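Local coordinates for protein integrase (Enterobacteria phage lambda, PDB 1AE9) that catalyses, through the catalytic domain described here, the site-specific DNA recombination that integrates the phage genome into the host chromosome and, together with excisionase, excises the prophage, at residues A[7-12]-A[75-80]; A[28-33]-A[132-137]; A[84-89]-A[94-99]. All blocks are in the same frame, centred on the assembly; numbering follows the deposited sequence.

Contact 1. Residues A[7-12]-A[75-80]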
loop_
_atom_site.group_PDB
_atom_site.type_symbol
_atom_site.label_atom_id
_atom_site.label_comp_id
_atom_site.label_asym_id
_atom_site.label_seq_id
_atom_site.Cartn_x
_atom_site.Cartn_y
_atom_site.Cartn_z
ATOM N N ASP A 7 22.290 -6.182 18.865
ATOM C CA ASP A 7 22.262 -7.640 19.004
ATOM C C ASP A 7 20.949 -8.211 18.433
ATOM O O ASP A 7 20.949 -9.269 17.792
ATOM C CB ASP A 7 22.467 -8.063 20.474
ATOM C CG ASP A 7 22.890 -9.538 20.624
ATOM O OD1 ASP A 7 23.986 -9.916 20.154
ATOM O OD2 ASP A 7 22.133 -10.328 21.223
ATOM N N GLU A 8 19.846 -7.491 18.632
ATOM C CA GLU A 8 18.544 -7.920 18.126
ATOM C C GLU A 8 18.523 -7.857 16.603
ATOM O O GLU A 8 17.928 -8.723 15.957
ATOM C CB GLU A 8 17.418 -7.075 18.732
ATOM C CG GLU A 8 17.174 -7.384 20.209
ATOM C CD GLU A 8 16.208 -6.423 20.894
ATOM O OE1 GLU A 8 16.010 -5.295 20.396
ATOM O OE2 GLU A 8 15.655 -6.793 21.951
ATOM N N TYR A 9 19.188 -6.852 16.035
ATOM C CA TYR A 9 19.291 -6.699 14.581
ATOM C C TYR A 9 19.940 -7.954 13.996
ATOM O O TYR A 9 19.522 -8.454 12.946
ATOM C CB TYR A 9 20.145 -5.464 14.237
ATOM C CG TYR A 9 20.687 -5.410 12.815
ATOM C CD1 TYR A 9 21.777 -6.195 12.436
ATOM C CD2 TYR A 9 20.106 -4.585 11.848
ATOM C CE1 TYR A 9 22.274 -6.171 11.130
ATOM C CE2 TYR A 9 20.601 -4.550 10.531
ATOM C CZ TYR A 9 21.684 -5.350 10.184
ATOM O OH TYR A 9 22.188 -5.353 8.902
ATOM N N LEU A 10 20.981 -8.449 14.665
ATOM C CA LEU A 10 21.688 -9.641 14.206
ATOM C C LEU A 10 20.838 -10.913 14.284
ATOM O O LEU A 10 20.972 -11.804 13.435
ATOM C CB LEU A 10 23.018 -9.805 14.964
ATOM C CG LEU A 10 24.088 -8.755 14.613
ATOM C CD1 LEU A 10 25.315 -8.898 15.502
ATOM C CD2 LEU A 10 24.488 -8.880 13.155
ATOM N N LYS A 11 19.960 -11.005 15.283
ATOM C CA LYS A 11 19.084 -12.181 15.412
ATOM C C LYS A 11 18.104 -12.199 14.233
ATOM O O LYS A 11 17.869 -13.244 13.616
ATOM C CB LYS A 11 18.309 -12.153 16.736
ATOM C CG LYS A 11 19.173 -12.056 17.983
ATOM C CD LYS A 11 20.174 -13.201 18.077
ATOM C CE LYS A 11 20.932 -13.155 19.401
ATOM N NZ LYS A 11 21.996 -14.184 19.463
ATOM N N ILE A 12 17.541 -11.035 13.920
ATOM C CA ILE A 12 16.604 -10.901 12.807
ATOM C C ILE A 12 17.340 -11.156 11.489
ATOM O O ILE A 12 16.810 -11.816 10.586
ATOM C CB ILE A 12 15.961 -9.494 12.790
ATOM C CG1 ILE A 12 15.128 -9.291 14.064
ATOM C CG2 ILE A 12 15.120 -9.311 11.523
ATOM C CD1 ILE A 12 14.533 -7.892 14.236
ATOM N N LEU A 75 28.280 -3.256 13.835
ATOM C CA LEU A 75 27.714 -4.411 13.150
ATOM C C LEU A 75 28.544 -4.886 11.967
ATOM O O LEU A 75 28.188 -5.863 11.308
ATOM C CB LEU A 75 26.286 -4.098 12.696
ATOM C CG LEU A 75 25.279 -3.884 13.826
ATOM C CD1 LEU A 75 23.989 -3.315 13.270
ATOM C CD2 LEU A 75 25.028 -5.201 14.543
ATOM N N GLY A 76 29.662 -4.211 11.717
ATOM C CA GLY A 76 30.519 -4.587 10.608
ATOM C C GLY A 76 29.863 -4.341 9.257
ATOM O O GLY A 76 30.028 -5.136 8.328
ATOM N N ILE A 77 29.120 -3.245 9.147
ATOM C CA ILE A 77 28.446 -2.905 7.897
ATOM C C ILE A 77 29.240 -1.862 7.128
ATOM O O ILE A 77 29.530 -0.784 7.647
ATOM C CB ILE A 77 27.021 -2.366 8.138
ATOM C CG1 ILE A 77 26.151 -3.444 8.784
ATOM C CG2 ILE A 77 26.400 -1.928 6.815
ATOM C CD1 ILE A 77 24.815 -2.937 9.292
ATOM N N SER A 78 29.632 -2.205 5.909
ATOM C CA SER A 78 30.364 -1.280 5.065
ATOM C C SER A 78 29.412 -0.858 3.963
ATOM O O SER A 78 28.886 -1.707 3.248
ATOM C CB SER A 78 31.581 -1.967 4.458
ATOM O OG SER A 78 32.159 -1.173 3.429
ATOM N N MET A 79 29.195 0.445 3.819
ATOM C CA MET A 79 28.291 0.938 2.789
ATOM C C MET A 79 28.734 0.515 1.392
ATOM O O MET A 79 27.907 0.068 0.599
ATOM C CB MET A 79 28.130 2.464 2.873
ATOM C CG MET A 79 27.022 3.029 1.962
ATOM S SD MET A 79 26.597 4.732 2.350
ATOM C CE MET A 79 25.788 5.242 0.849
ATOM N N LYS A 80 30.033 0.609 1.103
ATOM C CA LYS A 80 30.552 0.231 -0.213
ATOM C C LYS A 80 30.318 -1.247 -0.492
ATOM O O LYS A 80 29.865 -1.611 -1.578
ATOM C CB LYS A 80 32.045 0.564 -0.323
#

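Contact 2. Residues A[28-33]-A[132-137]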
loop_
_atom_site.group_PDB
_atom_site.type_symbol
_atom_site.label_atom_id
_atom_site.label_comp_id
_atom_site.label_asym_id
_atom_site.label_seq_id
_atom_site.Cartn_x
_atom_site.Cartn_y
_atom_site.Cartn_z
ATOM N N GLU A 28 20.862 -3.693 5.888
ATOM C CA GLU A 28 22.183 -3.087 5.982
ATOM C C GLU A 28 22.165 -1.643 5.491
ATOM O O GLU A 28 22.704 -0.747 6.149
ATOM C CB GLU A 28 23.193 -3.890 5.176
ATOM C CG GLU A 28 23.517 -5.235 5.778
ATOM C CD GLU A 28 24.501 -6.034 4.944
ATOM O OE1 GLU A 28 24.798 -5.634 3.799
ATOM O OE2 GLU A 28 24.970 -7.082 5.432
ATOM N N LEU A 29 21.513 -1.413 4.355
ATOM C CA LEU A 29 21.437 -0.077 3.780
ATOM C C LEU A 29 20.677 0.888 4.702
ATOM O O LEU A 29 21.032 2.058 4.818
ATOM C CB LEU A 29 20.800 -0.144 2.388
ATOM C CG LEU A 29 21.282 0.874 1.351
ATOM C CD1 LEU A 29 22.772 0.669 1.063
ATOM C CD2 LEU A 29 20.473 0.722 0.065
ATOM N N ALA A 30 19.659 0.390 5.391
ATOM C CA ALA A 30 18.880 1.214 6.304
ATOM C C ALA A 30 19.725 1.690 7.488
ATOM O O ALA A 30 19.617 2.847 7.908
ATOM C CB ALA A 30 17.678 0.436 6.812
ATOM N N VAL A 31 20.551 0.797 8.029
ATOM C CA VAL A 31 21.396 1.135 9.174
ATOM C C VAL A 31 22.600 2.003 8.802
ATOM O O VAL A 31 22.906 2.960 9.499
ATOM C CB VAL A 31 21.866 -0.141 9.954
ATOM C CG1 VAL A 31 22.815 0.240 11.102
ATOM C CG2 VAL A 31 20.652 -0.887 10.522
ATOM N N VAL A 32 23.259 1.705 7.690
ATOM C CA VAL A 32 24.424 2.489 7.303
ATOM C C VAL A 32 24.111 3.869 6.690
ATOM O O VAL A 32 24.951 4.770 6.740
ATOM C CB VAL A 32 25.403 1.658 6.416
ATOM C CG1 VAL A 32 24.921 1.576 4.980
ATOM C CG2 VAL A 32 26.807 2.232 6.491
ATOM N N THR A 33 22.923 4.046 6.108
ATOM C CA THR A 33 22.569 5.349 5.531
ATOM C C THR A 33 21.614 6.133 6.430
ATOM O O THR A 33 21.478 7.348 6.284
ATOM C CB THR A 33 21.910 5.249 4.119
ATOM O OG1 THR A 33 20.590 4.700 4.235
ATOM C CG2 THR A 33 22.744 4.397 3.168
ATOM N N HIS A 132 11.071 0.521 10.342
ATOM C CA HIS A 132 11.387 1.910 10.654
ATOM C C HIS A 132 12.354 2.040 11.838
ATOM O O HIS A 132 13.129 2.996 11.912
ATOM C CB HIS A 132 10.130 2.734 10.945
ATOM C CG HIS A 132 10.432 4.139 11.378
ATOM N ND1 HIS A 132 10.414 4.534 12.701
ATOM C CD2 HIS A 132 10.846 5.222 10.671
ATOM C CE1 HIS A 132 10.808 5.794 12.792
ATOM N NE2 HIS A 132 11.077 6.234 11.575
ATOM N N GLU A 133 12.326 1.087 12.760
ATOM C CA GLU A 133 13.210 1.164 13.913
ATOM C C GLU A 133 14.691 1.090 13.558
ATOM O O GLU A 133 15.550 1.434 14.380
ATOM C CB GLU A 133 12.825 0.124 14.970
ATOM C CG GLU A 133 11.772 0.635 15.962
ATOM C CD GLU A 133 10.576 1.306 15.283
ATOM O OE1 GLU A 133 9.734 0.588 14.711
ATOM O OE2 GLU A 133 10.471 2.556 15.321
ATOM N N LEU A 134 14.989 0.697 12.322
ATOM C CA LEU A 134 16.372 0.606 11.860
ATOM C C LEU A 134 16.987 2.000 11.703
ATOM O O LEU A 134 18.204 2.152 11.763
ATOM C CB LEU A 134 16.451 -0.176 10.538
ATOM C CG LEU A 134 16.121 -1.669 10.649
ATOM C CD1 LEU A 134 16.099 -2.304 9.278
ATOM C CD2 LEU A 134 17.145 -2.356 11.531
ATOM N N ARG A 135 16.138 3.008 11.513
ATOM C CA ARG A 135 16.575 4.401 11.369
ATOM C C ARG A 135 17.025 4.954 12.733
ATOM O O ARG A 135 18.033 5.657 12.828
ATOM C CB ARG A 135 15.435 5.239 10.776
ATOM C CG ARG A 135 15.738 6.711 10.555
ATOM C CD ARG A 135 14.674 7.339 9.637
ATOM N NE ARG A 135 14.463 8.767 9.892
ATOM C CZ ARG A 135 15.140 9.764 9.320
ATOM N NH1 ARG A 135 16.100 9.521 8.433
ATOM N NH2 ARG A 135 14.844 11.024 9.636
ATOM N N SER A 136 16.288 4.611 13.789
ATOM C CA SER A 136 16.636 5.034 15.147
ATOM C C SER A 136 17.912 4.307 15.558
ATOM O O SER A 136 18.779 4.890 16.210
ATOM C CB SER A 136 15.523 4.678 16.136
ATOM O OG SER A 136 14.302 5.289 15.774
ATOM N N LEU A 137 18.022 3.030 15.186
ATOM C CA LEU A 137 19.214 2.255 15.510
ATOM C C LEU A 137 20.422 2.919 14.856
ATOM O O LEU A 137 21.446 3.127 15.509
ATOM C CB LEU A 137 19.075 0.793 15.062
ATOM C CG LEU A 137 20.288 -0.131 15.277
ATOM C CD1 LEU A 137 20.715 -0.154 16.736
ATOM C CD2 LEU A 137 19.964 -1.527 14.802
#

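Contact 3. Residues A[84-89]-A[94-99]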
loop_
_atom_site.group_PDB
_atom_site.type_symbol
_atom_site.label_atom_id
_atom_site.label_comp_id
_atom_site.label_asym_id
_atom_site.label_seq_id
_atom_site.Cartn_x
_atom_site.Cartn_y
_atom_site.Cartn_z
ATOM N N ASP A 84 27.966 -2.885 -3.310
ATOM C CA ASP A 84 28.533 -3.841 -4.266
ATOM C C ASP A 84 27.636 -5.070 -4.334
ATOM O O ASP A 84 27.321 -5.565 -5.424
ATOM C CB ASP A 84 29.950 -4.260 -3.864
ATOM C CG ASP A 84 30.990 -3.201 -4.180
ATOM O OD1 ASP A 84 30.633 -2.136 -4.732
ATOM O OD2 ASP A 84 32.174 -3.437 -3.869
ATOM N N LYS A 85 27.208 -5.544 -3.167
ATOM C CA LYS A 85 26.328 -6.704 -3.092
ATOM C C LYS A 85 24.978 -6.413 -3.756
ATOM O O LYS A 85 24.440 -7.261 -4.465
ATOM C CB LYS A 85 26.141 -7.137 -1.629
ATOM C CG LYS A 85 27.370 -7.835 -1.034
ATOM C CD LYS A 85 27.644 -7.446 0.429
ATOM C CE LYS A 85 26.523 -7.839 1.384
ATOM N NZ LYS A 85 26.866 -7.506 2.801
ATOM N N CYS A 86 24.439 -5.215 -3.546
ATOM C CA CYS A 86 23.161 -4.841 -4.152
ATOM C C CYS A 86 23.297 -4.885 -5.672
ATOM O O CYS A 86 22.420 -5.397 -6.374
ATOM C CB CYS A 86 22.735 -3.431 -3.715
ATOM S SG CYS A 86 22.179 -3.245 -1.994
ATOM N N LYS A 87 24.425 -4.382 -6.168
ATOM C CA LYS A 87 24.698 -4.348 -7.601
ATOM C C LYS A 87 24.851 -5.749 -8.188
ATOM O O LYS A 87 24.206 -6.098 -9.177
ATOM C CB LYS A 87 25.974 -3.541 -7.863
ATOM C CG LYS A 87 26.217 -3.177 -9.324
ATOM C CD LYS A 87 25.200 -2.152 -9.791
ATOM C CE LYS A 87 25.507 -1.627 -11.176
ATOM N NZ LYS A 87 24.460 -0.671 -11.634
ATOM N N GLU A 88 25.677 -6.562 -7.542
ATOM C CA GLU A 88 25.955 -7.922 -8.001
ATOM C C GLU A 88 24.800 -8.915 -7.836
ATOM O O GLU A 88 24.534 -9.720 -8.733
ATOM C CB GLU A 88 27.202 -8.462 -7.281
ATOM C CG GLU A 88 28.452 -7.566 -7.409
ATOM C CD GLU A 88 29.623 -7.992 -6.509
ATOM O OE1 GLU A 88 29.414 -8.777 -5.548
ATOM O OE2 GLU A 88 30.757 -7.527 -6.765
ATOM N N ILE A 89 24.100 -8.831 -6.707
ATOM C CA ILE A 89 23.007 -9.750 -6.387
ATOM C C ILE A 89 21.608 -9.343 -6.840
ATOM O O ILE A 89 20.815 -10.194 -7.236
ATOM C CB ILE A 89 22.951 -10.028 -4.859
ATOM C CG1 ILE A 89 24.339 -10.429 -4.343
ATOM C CG2 ILE A 89 21.915 -11.109 -4.548
ATOM C CD1 ILE A 89 24.949 -11.609 -5.079
ATOM N N THR A 94 16.998 0.360 -9.442
ATOM C CA THR A 94 16.950 0.850 -8.072
ATOM C C THR A 94 17.994 0.033 -7.301
ATOM O O THR A 94 18.205 -1.146 -7.598
ATOM C CB THR A 94 15.539 0.675 -7.445
ATOM O OG1 THR A 94 15.044 -0.651 -7.692
ATOM C CG2 THR A 94 14.576 1.702 -8.015
ATOM N N ILE A 95 18.685 0.666 -6.361
ATOM C CA ILE A 95 19.714 -0.021 -5.581
ATOM C C ILE A 95 19.141 -1.267 -4.883
ATOM O O ILE A 95 19.764 -2.333 -4.884
ATOM C CB ILE A 95 20.378 0.949 -4.594
ATOM C CG1 ILE A 95 21.094 2.051 -5.391
ATOM C CG2 ILE A 95 21.334 0.202 -3.672
ATOM C CD1 ILE A 95 21.722 3.151 -4.555
ATOM N N ILE A 96 17.961 -1.116 -4.287
ATOM C CA ILE A 96 17.249 -2.217 -3.637
ATOM C C ILE A 96 16.220 -2.625 -4.698
ATOM O O ILE A 96 15.508 -1.771 -5.223
ATOM C CB ILE A 96 16.510 -1.747 -2.344
ATOM C CG1 ILE A 96 17.523 -1.355 -1.273
ATOM C CG2 ILE A 96 15.670 -2.859 -1.781
ATOM C CD1 ILE A 96 18.548 -2.443 -1.001
ATOM N N ALA A 97 16.180 -3.906 -5.048
ATOM C CA ALA A 97 15.249 -4.407 -6.062
ATOM C C ALA A 97 14.920 -5.872 -5.783
ATOM O O ALA A 97 15.638 -6.543 -5.037
ATOM C CB ALA A 97 15.863 -4.253 -7.475
ATOM N N SER A 98 13.833 -6.362 -6.367
ATOM C CA SER A 98 13.424 -7.749 -6.173
ATOM C C SER A 98 14.267 -8.679 -7.035
ATOM O O SER A 98 15.073 -8.225 -7.843
ATOM C CB SER A 98 11.954 -7.919 -6.554
ATOM O OG SER A 98 11.783 -7.804 -7.962
ATOM N N THR A 99 14.006 -9.976 -6.920
ATOM C CA THR A 99 14.712 -10.995 -7.694
ATOM C C THR A 99 14.492 -10.798 -9.190
ATOM O O THR A 99 15.236 -11.329 -10.007
ATOM C CB THR A 99 14.201 -12.399 -7.335
ATOM O OG1 THR A 99 13.930 -12.461 -5.927
ATOM C CG2 THR A 99 15.245 -13.444 -7.680
#

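Contact 1. Residues A[7-12]-A[75-80]
A chi1 of 162° swings the ring of Tyr9 off its helix toward Leu75, whose own CG stands opposite its carbonyl carbon (chi1 -66°); with an extended chi2 as well, its two methyls reach helix 6-15. CD1 does most of the work on the ring, CD2 mainly on Leu10. CD1 of Leu75 lies over one face of the Tyr9 ring, 3.9 Å from the ring centroid and 18° off the normal, a CH-pi contact. It is shifted toward the rim, where Leu75 CD1 comes within 3.7 Å of Tyr9 CD1. CD2 slides alongside Leu10, reaching Leu10 CG at 3.7 Å. Farther out, Ile77 arrives from the opposite direction, and its CD1 meets Tyr9 OH at 3.6 Å in plain packing. Helix 21-33 and helix 133-145 also press on the tyrosine, through Val31 and Leu137 among others, so the ring is buried between several elements. Beyond Leu10 lies a second subunit: Leu10 packs on its Gly76, and Asp7 makes a salt bridge with Lys85 of that subunit. Within this chain, Gly76, with its positive phi, and Ile77 together face Ile72, a G1 beta bulge in the small antiparallel hairpin 71-72/77-78.

Contact 2. Residues A[28-33]-A[132-137]
Ala30 and Val31 meet Leu134 and Leu137 through aliphatic groups alone, and the flat groups stand to the sides of this seam. The peptide carbonyl of Leu29 takes donors on both faces: Thr33 N comes from one, and from the other Thr33 OG1, 2.7 Å from Leu29 O. Next to Leu134 in sequence, His132 ND1 meets Glu133 OE2 (3.3 Å) from above the carboxylate plane, 45° out of it.

The helices run roughly the same way, their axes inclined by 39° and 7.9 Å apart at closest approach. Leu134 CB lies against Ala30 CB at 4.0 Å, and with CG opposite the carbonyl carbon (chi1 -68°) Leu134 CD1 comes to the same methyl. The side chains of Leu134 and Val31 cross at about a right angle, Leu134 CD2 to Val31 CG2 being 3.9 Å. The same Val31 CG2 touches Leu137 CD2 more loosely, at 4.4 Å.

Polar links flank the seam: Ser138 OG bonds Val31 O, and Tyr142 OH bonds Val32 O. Arg135, like His132 a predicted active-site residue, leaves its helix away from the 28-33 segment and gives NH1 to Gly34 O and NH2 to Leu155 O. Between the two segments the seam is thus purely apolar, directional bonds between the helices come from Ser138 and Tyr142 further along, and carbonyls beyond it probably fix how the arginine's guanidinium is presented.

Contact 3. Residues A[84-89]-A[94-99]
Cys86 faces the chain returning from helix 79-90 and carries the whole contact on CB and SG: both meet Ile95, and SG alone reaches on to Ile96. CB lies against the backbone: Cys86 CB is 3.4 Å from Ile95 O, a van der Waals contact of a methylene with a carbonyl oxygen. The sulfur stands opposite the cysteine's own carbonyl carbon (chi1 -72°), a placement that aims it at the two isoleucines.

These two present themselves differently. Ile95 offers its short branch, with CG2 3.9 Å from Cys86 CB and equally near the sulfur, while its long branch, stretched out through CG1 to CD1, leads off from the helix. Ile96 starts in the wrong direction, its CB pointing away from the 84-89 segment, but the branch curls back at chi2 (-53°) and delivers the terminal methyl to the thiol, Ile96 CD1 to Cys86 SG measuring 3.8 Å. The branch methyl CG2 of Ile95 and the folded-back CD1 of Ile96 therefore close on the sulfur.

The segment has no regular secondary structure, but it is pinned from within: Thr94 OG1 donates to Ile96 O at 2.8 Å, approaching from 35° above the carbonyl plane and bridging the bend at Ile95. Across from it, the helix widens into a pi-type turn over residues 86-89.

Trp45 packs on both Cys86 and Ile95 and takes a cation-pi contact from Lys87, and Ile95 is backbone hydrogen-bonded to Met43. On another flank lies helix 21-33, where Leu25 touches Cys86 and Leu29 receives both isoleucines. The contact thus folds the loop leading to helix 106-120 back against helix 79-90, next to helix 21-33.

Overall arrangement
From the N terminus, helix 6-15 comes first, and contact 1 brings the 75-80 segment back to it, closing a long loop that includes helix 21-33 and the first strands. Contact 2 begins inside that loop and ends beyond it, on helix 133-145, so the two contacts cross. Contact 3 is a short closure that follows contact 1 in series and is nested within the loop of contact 2. Helix 79-90 serves both contacts 1 and 3, whose centres lie about 17 Å apart. The salt bridge from Glu28 to Lys85 joins contacts 2 and 3. Together they tie helices 6-15, 21-33 and 133-145 to the 71-78 hairpin, helix 79-90 and the loop that follows it.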